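Local coordinates for conserved protein (Methanothermobacter thermautotrophicus, PDB 1I36) that binds NADP in a Rossmann-type domain and, though of unknown function, structurally resembles 3-hydroxyacid dehydrogenases, at residues G9-A12 / Q13-S17; E187-L190 / E191-Y195. The protein carries 1 engineered substitution. All coordinates share one frame; numbering follows the deposited sequence.

Contact 1: G9-A12 / Q13-S17. With NAP (NADP nicotinamide-adenine-dinucleotide phosphate), chain C.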
loop_
_atom_site.group_PDB
_atom_site.type_symbol
_atom_site.label_atom_id
_atom_site.label_comp_id
_atom_site.label_asym_id
_atom_site.label_seq_id
_atom_site.Cartn_x
_atom_site.Cartn_y
_atom_site.Cartn_z
ATOM N N GLY A 9 22.038 -0.823 -26.872
ATOM C CA GLY A 9 20.647 -0.484 -27.061
ATOM C C GLY A 9 20.302 0.810 -26.366
ATOM O O GLY A 9 21.158 1.679 -26.238
ATOM N N GLU A 10 19.062 0.923 -25.903
ATOM C CA GLU A 10 18.586 2.138 -25.257
ATOM C C GLU A 10 19.341 2.532 -23.993
ATOM O O GLU A 10 19.651 3.707 -23.800
ATOM C CB GLU A 10 17.088 2.047 -24.952
ATOM C CG GLU A 10 16.569 3.293 -24.255
ATOM C CD GLU A 10 15.052 3.407 -24.250
ATOM O OE1 GLU A 10 14.363 2.413 -23.957
ATOM O OE2 GLU A 10 14.547 4.516 -24.528
ATOM N N VAL A 11 19.559 1.572 -23.098
ATOM C CA VAL A 11 20.302 1.857 -21.862
ATOM C C VAL A 11 21.732 2.296 -22.159
ATOM O O VAL A 11 22.164 3.360 -21.715
ATOM C CB VAL A 11 20.332 0.637 -20.955
ATOM C CG1 VAL A 11 21.295 0.858 -19.784
ATOM C CG2 VAL A 11 18.916 0.373 -20.469
ATOM N N ALA A 12 22.457 1.485 -22.925
ATOM C CA ALA A 12 23.841 1.788 -23.277
ATOM C C ALA A 12 23.973 3.153 -23.961
ATOM O O ALA A 12 24.882 3.925 -23.653
ATOM C CB ALA A 12 24.408 0.686 -24.199
ATOM N N GLN A 13 23.078 3.441 -24.904
ATOM C CA GLN A 13 23.125 4.728 -25.610
ATOM C C GLN A 13 23.008 5.893 -24.638
ATOM O O GLN A 13 23.781 6.836 -24.694
ATOM C CB GLN A 13 22.004 4.836 -26.638
ATOM C CG GLN A 13 21.995 6.186 -27.407
ATOM C CD GLN A 13 20.874 6.298 -28.456
ATOM O OE1 GLN A 13 19.898 5.537 -28.433
ATOM N NE2 GLN A 13 20.994 7.289 -29.353
ATOM N N THR A 14 21.998 5.831 -23.779
ATOM C CA THR A 14 21.740 6.869 -22.796
ATOM C C THR A 14 22.950 7.136 -21.902
ATOM O O THR A 14 23.382 8.284 -21.768
ATOM C CB THR A 14 20.515 6.488 -21.949
ATOM O OG1 THR A 14 19.399 6.286 -22.819
ATOM C CG2 THR A 14 20.180 7.569 -20.961
ATOM N N LEU A 15 23.485 6.078 -21.288
ATOM C CA LEU A 15 24.652 6.186 -20.406
ATOM C C LEU A 15 25.915 6.559 -21.166
ATOM O O LEU A 15 26.671 7.403 -20.712
ATOM C CB LEU A 15 24.899 4.848 -19.674
ATOM C CG LEU A 15 23.744 4.350 -18.790
ATOM C CD1 LEU A 15 24.085 2.995 -18.155
ATOM C CD2 LEU A 15 23.446 5.384 -17.725
ATOM N N ALA A 16 26.169 5.915 -22.304
ATOM C CA ALA A 16 27.363 6.220 -23.083
ATOM C C ALA A 16 27.389 7.686 -23.530
ATOM O O ALA A 16 28.421 8.344 -23.454
ATOM C CB ALA A 16 27.467 5.302 -24.282
ATOM N N SER A 17 26.239 8.194 -23.955
ATOM C CA SER A 17 26.102 9.564 -24.410
ATOM C C SER A 17 26.476 10.563 -23.289
ATOM O O SER A 17 27.197 11.554 -23.535
ATOM C CB SER A 17 24.659 9.767 -24.887
ATOM O OG SER A 17 24.457 11.051 -25.405
HETATM P PA NAP C . 17.637 -2.876 -26.278
HETATM O O1A NAP C . 16.949 -4.129 -26.028
HETATM O O2A NAP C . 17.322 -1.472 -26.114
HETATM O O5B NAP C . 19.292 -3.097 -26.258
HETATM C C5B NAP C . 20.092 -4.390 -25.975
HETATM C C4B NAP C . 20.991 -4.311 -27.119
HETATM O O4B NAP C . 21.861 -5.617 -26.721
HETATM C C3B NAP C . 20.896 -4.862 -28.224
HETATM O O3B NAP C . 21.233 -3.608 -28.646
HETATM C C2B NAP C . 21.492 -5.896 -29.094
HETATM O O2B NAP C . 22.105 -5.900 -30.194
HETATM C C1B NAP C . 22.263 -6.274 -27.979
HETATM N N9A NAP C . 22.359 -7.741 -27.844
HETATM C C8A NAP C . 21.498 -8.843 -27.884
HETATM N N7A NAP C . 22.154 -9.977 -27.768
HETATM C C5A NAP C . 23.485 -9.632 -27.642
HETATM C C6A NAP C . 24.687 -10.398 -27.487
HETATM N N6A NAP C . 24.674 -11.731 -27.443
HETATM N N1A NAP C . 25.890 -9.713 -27.386
HETATM C C2A NAP C . 25.924 -8.350 -27.437
HETATM N N3A NAP C . 24.837 -7.567 -27.587
HETATM C C4A NAP C . 23.635 -8.278 -27.677
HETATM O O3 NAP C . 17.588 -2.992 -24.614
HETATM P PN NAP C . 17.705 -1.875 -23.338
HETATM O O1N NAP C . 16.378 -1.190 -23.181
HETATM O O2N NAP C . 18.878 -1.076 -23.710
HETATM O O5D NAP C . 18.066 -2.584 -21.969
HETATM C C5D NAP C . 19.313 -3.302 -21.790
HETATM C C4D NAP C . 19.239 -4.062 -20.479
HETATM O O4D NAP C . 18.933 -3.271 -19.291
HETATM C C3D NAP C . 18.181 -5.194 -20.452
HETATM O O3D NAP C . 18.595 -6.424 -19.776
HETATM C C2D NAP C . 16.985 -4.606 -19.782
HETATM O O2D NAP C . 16.154 -5.558 -19.185
HETATM C C1D NAP C . 17.636 -3.615 -18.791
HETATM N N1N NAP C . 16.782 -2.474 -18.424
HETATM C C2N NAP C . 16.322 -1.590 -19.410
HETATM C C3N NAP C . 15.506 -0.505 -18.944
HETATM C C7N NAP C . 14.966 0.489 -19.857
HETATM O O7N NAP C . 14.267 1.430 -19.435
HETATM N N7N NAP C . 15.203 0.437 -21.193
HETATM C C4N NAP C . 15.225 -0.390 -17.565
HETATM C C5N NAP C . 15.679 -1.260 -16.633
HETATM C C6N NAP C . 16.461 -2.300 -17.062
HETATM P P2B NAP C . 21.094 -6.190 -31.483
HETATM O O1X NAP C . 20.224 -4.990 -31.728
HETATM O O2X NAP C . 22.082 -6.408 -32.504
HETATM O O3X NAP C . 20.265 -7.314 -31.098
HETATM O O HOH W 1 18.624 5.686 -25.775
#
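T14 turns its hydroxyl back onto the preceding helical turn, where OG1 gives a hydrogen bond of 2.8 Å to the carbonyl O of E10. With OG1 beside its own backbone N (chi1 -57°), the hydroxyl and the amide of T14 reach E10 O from opposite faces of the carbonyl plane. A water also donates to E10 O and, with its other hydrogen, to Q13 OE1, 3.0 Å away, an oxygen that R40 holds as well. On another side of the helix, V11 and L15 lie side by side and point the same way, V11 CG1 3.9 Å from L15 CD1, and the backbone bond from L15 N to V11 O is almost straight (178°). These are the opening turns of helix 10-21 in a beta-alpha-beta unit, with G9 at the N-cap and G9 and A12 fitting the GxGxxA signature of Rossmann dinucleotide-binding folds. The open amides at its start receive the pyrophosphate: E10 N binds O2A of NADP, and V11 N donates to O2N at 2.8 Å. G9 CA lies 3.1 Å from NADP O5B, so a CB there would collide with the cofactor. T14 also touches V116; replacing the threonine by a valine removes the hydroxyl and is likely to leave E10 O with one protein donor fewer, held by the backbone amide and the water. V11 CG2 meets nicotinamide C2N at 3.4 Å, while the extended E10 places OE1 for a weak bond from the carboxamide N7N and OE2 for a salt bridge with R117.

Contact 2: E187-L190 / E191-Y195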
loop_
_atom_site.group_PDB
_atom_site.type_symbol
_atom_site.label_atom_id
_atom_site.label_comp_id
_atom_site.label_asym_id
_atom_site.label_seq_id
_atom_site.Cartn_x
_atom_site.Cartn_y
_atom_site.Cartn_z
ATOM N N GLU A 187 -15.287 8.365 -4.354
ATOM C CA GLU A 187 -14.720 9.636 -3.895
ATOM C C GLU A 187 -14.631 9.684 -2.381
ATOM O O GLU A 187 -13.636 10.172 -1.810
ATOM C CB GLU A 187 -15.564 10.815 -4.378
ATOM C CG GLU A 187 -15.310 11.207 -5.814
ATOM C CD GLU A 187 -13.842 11.542 -6.088
ATOM O OE1 GLU A 187 -13.152 12.070 -5.184
ATOM O OE2 GLU A 187 -13.390 11.273 -7.223
ATOM N N ASP A 188 -15.663 9.159 -1.714
ATOM C CA ASP A 188 -15.666 9.158 -0.249
ATOM C C ASP A 188 -14.510 8.295 0.249
ATOM O O ASP A 188 -13.794 8.665 1.172
ATOM C CB ASP A 188 -17.003 8.623 0.301
ATOM C CG ASP A 188 -18.177 9.549 0.001
ATOM O OD1 ASP A 188 -18.046 10.770 0.169
ATOM O OD2 ASP A 188 -19.239 9.052 -0.395
ATOM N N VAL A 189 -14.345 7.118 -0.342
ATOM C CA VAL A 189 -13.247 6.271 0.085
ATOM C C VAL A 189 -11.921 6.991 -0.174
ATOM O O VAL A 189 -11.059 7.039 0.701
ATOM C CB VAL A 189 -13.285 4.910 -0.604
ATOM C CG1 VAL A 189 -12.035 4.078 -0.211
ATOM C CG2 VAL A 189 -14.577 4.159 -0.159
ATOM N N LEU A 190 -11.764 7.587 -1.353
ATOM C CA LEU A 190 -10.515 8.308 -1.649
ATOM C C LEU A 190 -10.230 9.419 -0.647
ATOM O O LEU A 190 -9.106 9.555 -0.153
ATOM C CB LEU A 190 -10.561 8.886 -3.056
ATOM C CG LEU A 190 -10.291 7.846 -4.124
ATOM C CD1 LEU A 190 -10.743 8.330 -5.506
ATOM C CD2 LEU A 190 -8.783 7.558 -4.097
ATOM N N GLU A 191 -11.260 10.187 -0.291
ATOM C CA GLU A 191 -11.064 11.269 0.681
ATOM C C GLU A 191 -10.760 10.745 2.057
ATOM O O GLU A 191 -9.988 11.361 2.810
ATOM C CB GLU A 191 -12.280 12.187 0.751
ATOM C CG GLU A 191 -12.470 13.058 -0.488
ATOM C CD GLU A 191 -13.695 13.960 -0.368
ATOM O OE1 GLU A 191 -13.951 14.446 0.759
ATOM O OE2 GLU A 191 -14.392 14.170 -1.388
ATOM N N MET A 192 -11.368 9.615 2.415
ATOM C CA MET A 192 -11.102 9.048 3.732
ATOM C C MET A 192 -9.678 8.541 3.754
ATOM O O MET A 192 -9.002 8.686 4.758
ATOM C CB MET A 192 -12.100 7.945 4.115
ATOM C CG MET A 192 -13.459 8.489 4.569
ATOM S SD MET A 192 -13.398 9.898 5.759
ATOM C CE MET A 192 -13.750 11.150 4.677
ATOM N N LEU A 193 -9.209 7.971 2.645
ATOM C CA LEU A 193 -7.812 7.496 2.581
ATOM C C LEU A 193 -6.787 8.637 2.697
ATOM O O LEU A 193 -5.766 8.495 3.365
ATOM C CB LEU A 193 -7.560 6.692 1.311
ATOM C CG LEU A 193 -8.153 5.280 1.306
ATOM C CD1 LEU A 193 -8.146 4.742 -0.096
ATOM C CD2 LEU A 193 -7.393 4.363 2.260
ATOM N N GLU A 194 -7.041 9.781 2.080
ATOM C CA GLU A 194 -6.067 10.850 2.246
ATOM C C GLU A 194 -6.191 11.455 3.632
ATOM O O GLU A 194 -5.230 11.970 4.181
ATOM C CB GLU A 194 -6.172 11.901 1.144
ATOM C CG GLU A 194 -7.456 12.674 1.054
ATOM C CD GLU A 194 -7.414 13.707 -0.068
ATOM O OE1 GLU A 194 -6.289 14.108 -0.464
ATOM O OE2 GLU A 194 -8.504 14.116 -0.545
ATOM N N TYR A 195 -7.367 11.312 4.228
ATOM C CA TYR A 195 -7.623 11.820 5.566
ATOM C C TYR A 195 -6.878 10.952 6.580
ATOM O O TYR A 195 -6.848 11.278 7.761
ATOM C CB TYR A 195 -9.134 11.819 5.840
ATOM C CG TYR A 195 -9.538 12.446 7.153
ATOM C CD1 TYR A 195 -9.581 13.833 7.302
ATOM C CD2 TYR A 195 -9.853 11.649 8.263
ATOM C CE1 TYR A 195 -9.925 14.409 8.515
ATOM C CE2 TYR A 195 -10.196 12.218 9.485
ATOM C CZ TYR A 195 -10.230 13.598 9.598
ATOM O OH TYR A 195 -10.576 14.175 10.793
HETATM O O HOH W 2 -16.757 12.718 -1.481
#
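E191 folds its side chain back over the carbonyl of E187, one helical turn earlier. Its CB lies 3.5 Å from E187 O. The next atom, CG, stands beside the backbone N (chi1 -71°) and comes to 3.4 Å from E187 O, which also accepts the backbone hydrogen bond of E191 N. From there the chain runs extended, chi2 being -180°, and CD and OE2 both lie 4.1 Å from E187 O. At the tip the two carboxylate oxygens part company. OE2 takes a hydrogen bond of 2.8 Å from a water that also donates to D188 OD1, so the water bridges two acidic side chains three residues apart. OE1 turns to R148 of the second subunit, which also forms a salt bridge with D188 OD1; this arginine probably offsets much of the negative charge gathered here. E187 OE1 is 4.5 Å from E191 OE2, a like-charge approach that is probably eased by the salt bridge of E187 OE1 with R202. These acids line one side of helix 186-194, a short helix of the DUF1932 region, a family of the 6PGD_C clan, packed beside the long helix 154-182; here it contributes to the subunit interface. Its buried side carries V189 and L193, which run alongside each other in the same direction, V189 CG1 3.9 Å from L193 CD1. V189 also touches A180, and L190 rests on L177, both of helix 154-182. M192 has CG 3.4 Å from D188 O, and its side chain packs against R148 of the second subunit.

Overall arrangement
From the N terminus, strand 2-6 leads into contact 1, which forms the first turns of helix 10-21 before the chain returns through strand 25-28. The remaining strands of the mixed sheet follow, and helix 154-182 then carries the chain into the mainly helical C-terminal part, where contact 2 occupies helix 186-194. Each contact joins residues a turn apart along one helix, so neither closes a long loop; they stand in series, without nesting or crossing. The centres of contact 1 and contact 2 are about 42 Å apart, on opposite sides of the chain's centre. Contact 1 ties the nucleotide-binding sheet to NADP, whereas contact 2 ties the helical part to the second subunit.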